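Local coordinates for HMG-CoA Lyase (PDB 1YDO), which belongs to the HMGL-like family and folds as a TIM barrel, its precise role being left open here, at residues E46-V51 with Y77-P82. Residues are numbered along the deposited sequence; the frame is centred on the assembly and turned at random.
Sequences EITSFV and YAALVP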
loop_
_atom_site.group_PDB
_atom_site.type_symbol
_atom_site.label_atom_id
_atom_site.label_comp_id
_atom_site.label_asym_id
_atom_site.label_seq_id
_atom_site.Cartn_x
_atom_site.Cartn_y
_atom_site.Cartn_z
ATOM N N GLU A 46 -10.316 19.420 -6.929
ATOM C CA GLU A 46 -10.909 19.486 -8.257
ATOM C C GLU A 46 -12.391 19.172 -8.102
ATOM O O GLU A 46 -12.781 18.011 -8.135
ATOM C CB GLU A 46 -10.304 18.461 -9.184
ATOM C CG GLU A 46 -8.902 18.755 -9.561
ATOM C CD GLU A 46 -8.472 17.976 -10.794
ATOM O OE1 GLU A 46 -7.267 18.017 -11.144
ATOM O OE2 GLU A 46 -9.338 17.322 -11.420
ATOM N N ILE A 47 -13.218 20.196 -7.937
ATOM C CA ILE A 47 -14.644 19.984 -7.748
ATOM C C ILE A 47 -15.340 19.214 -8.860
ATOM O O ILE A 47 -16.279 18.468 -8.594
ATOM C CB ILE A 47 -15.367 21.312 -7.570
ATOM C CG1 ILE A 47 -15.154 22.181 -8.809
ATOM C CG2 ILE A 47 -14.850 22.025 -6.335
ATOM C CD1 ILE A 47 -15.951 23.463 -8.789
ATOM N N THR A 48 -14.895 19.380 -10.100
ATOM C CA THR A 48 -15.540 18.682 -11.211
ATOM C C THR A 48 -14.779 18.806 -12.522
ATOM O O THR A 48 -13.698 19.398 -12.576
ATOM C CB THR A 48 -16.933 19.236 -11.467
ATOM O OG1 THR A 48 -17.542 18.537 -12.560
ATOM C CG2 THR A 48 -16.838 20.715 -11.821
ATOM N N SER A 49 -15.366 18.245 -13.579
ATOM C CA SER A 49 -14.783 18.279 -14.920
ATOM C C SER A 49 -15.753 18.912 -15.900
ATOM O O SER A 49 -16.953 18.632 -15.868
ATOM C CB SER A 49 -14.441 16.865 -15.403
ATOM O OG SER A 49 -14.254 16.830 -16.806
ATOM N N PHE A 50 -15.234 19.768 -16.773
ATOM C CA PHE A 50 -16.071 20.426 -17.762
ATOM C C PHE A 50 -15.968 19.792 -19.131
ATOM O O PHE A 50 -16.051 20.470 -20.154
ATOM C CB PHE A 50 -15.746 21.919 -17.842
ATOM C CG PHE A 50 -16.254 22.694 -16.678
ATOM C CD1 PHE A 50 -15.449 22.930 -15.579
ATOM C CD2 PHE A 50 -17.566 23.128 -16.646
ATOM C CE1 PHE A 50 -15.953 23.597 -14.457
ATOM C CE2 PHE A 50 -18.075 23.790 -15.529
ATOM C CZ PHE A 50 -17.273 24.021 -14.437
ATOM N N VAL A 51 -15.757 18.484 -19.148
ATOM C CA VAL A 51 -15.713 17.769 -20.409
ATOM C C VAL A 51 -17.191 17.628 -20.798
ATOM O O VAL A 51 -18.044 17.591 -19.915
ATOM C CB VAL A 51 -15.107 16.376 -20.221
ATOM C CG1 VAL A 51 -15.160 15.593 -21.527
ATOM C CG2 VAL A 51 -13.697 16.508 -19.721
ATOM N N TYR A 77 -10.057 25.827 -5.726
ATOM C CA TYR A 77 -11.022 24.965 -6.403
ATOM C C TYR A 77 -10.697 24.894 -7.891
ATOM O O TYR A 77 -10.742 25.892 -8.610
ATOM C CB TYR A 77 -12.441 25.488 -6.171
ATOM C CG TYR A 77 -12.860 25.441 -4.712
ATOM C CD1 TYR A 77 -13.485 24.316 -4.182
ATOM C CD2 TYR A 77 -12.570 26.499 -3.855
ATOM C CE1 TYR A 77 -13.808 24.238 -2.827
ATOM C CE2 TYR A 77 -12.883 26.442 -2.502
ATOM C CZ TYR A 77 -13.500 25.307 -1.991
ATOM O OH TYR A 77 -13.774 25.239 -0.655
ATOM N N ALA A 78 -10.354 23.694 -8.346
ATOM C CA ALA A 78 -9.986 23.490 -9.737
ATOM C C ALA A 78 -10.958 22.563 -10.453
ATOM O O ALA A 78 -11.729 21.838 -9.823
ATOM C CB ALA A 78 -8.556 22.926 -9.825
ATOM N N ALA A 79 -10.909 22.588 -11.777
ATOM C CA ALA A 79 -11.764 21.735 -12.581
ATOM C C ALA A 79 -11.013 21.320 -13.834
ATOM O O ALA A 79 -10.112 22.014 -14.299
ATOM C CB ALA A 79 -13.007 22.469 -12.949
ATOM N N LEU A 80 -11.380 20.176 -14.373
ATOM C CA LEU A 80 -10.729 19.716 -15.566
ATOM C C LEU A 80 -11.289 20.513 -16.739
ATOM O O LEU A 80 -12.497 20.669 -16.854
ATOM C CB LEU A 80 -11.019 18.242 -15.773
ATOM C CG LEU A 80 -9.966 17.533 -16.629
ATOM C CD1 LEU A 80 -8.663 17.458 -15.858
ATOM C CD2 LEU A 80 -10.457 16.157 -16.970
ATOM N N VAL A 81 -10.418 21.029 -17.605
ATOM C CA VAL A 81 -10.882 21.786 -18.763
ATOM C C VAL A 81 -10.347 21.176 -20.042
ATOM O O VAL A 81 -9.160 21.221 -20.311
ATOM C CB VAL A 81 -10.448 23.252 -18.678
ATOM C CG1 VAL A 81 -10.926 24.029 -19.928
ATOM C CG2 VAL A 81 -11.023 23.878 -17.428
ATOM N N PRO A 82 -11.242 20.629 -20.868
ATOM C CA PRO A 82 -10.878 19.991 -22.131
ATOM C C PRO A 82 -10.442 20.919 -23.245
ATOM O O PRO A 82 -9.576 20.566 -24.045
ATOM C CB PRO A 82 -12.138 19.223 -22.490
ATOM C CG PRO A 82 -13.210 20.205 -22.060
ATOM C CD PRO A 82 -12.710 20.676 -20.711
#
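Leu80 O takes the backbone N-H of Phe50 at 2.9 Å, a nearly straight bond (168° at the hydrogen). The same oxygen lies at the edge of the Phe50 ring, in its plane. Leu80 also gives its own N-H to Thr48 O, 3.0 Å away. Leu80 thus uses both its N-H and its C=O on the other strand, bonding to the residues before and after Ser49, as expected of parallel pairing. Ser49 and Leu80 put their side chains on the same face of the sheet, with Ser49 OG 3.7 Å from Leu80 CB. That hydroxyl oxygen accepts the N-H of Val51, closing an ST turn just where strand 44-49 ends. These are neighbouring strands of the TIM barrel, joined through helix 62-68 in a beta-alpha-beta crossover. On the face shared with Ser49, the extended Glu46 side chain lies alongside Ala78, CG to CB 4.2 Å, and carries its carboxylate on to a salt bridge with Arg15. Ala79 points to the other face, where its CB meets the ring edge of Phe50 at CE1, 3.5 Å away. Phe50 CG stands anti to its own carbonyl carbon (chi1 -74°), which turns the ring back beside the strand; Ile63 of helix 62-68 and Ala90 of helix 84-93 also touch it. Toward the N-terminal side, Ile47 CG2 reaches the edge of the Tyr77 ring at CD1, the two side chains crossing at about a right angle. Tyr77 OH is hydrogen-bonded to Ser38 and to the backbone N of Glu72. Beyond the strands, Pro82 lays CD against Phe50 O at 3.4 Å, while its CB faces Val51 CG2.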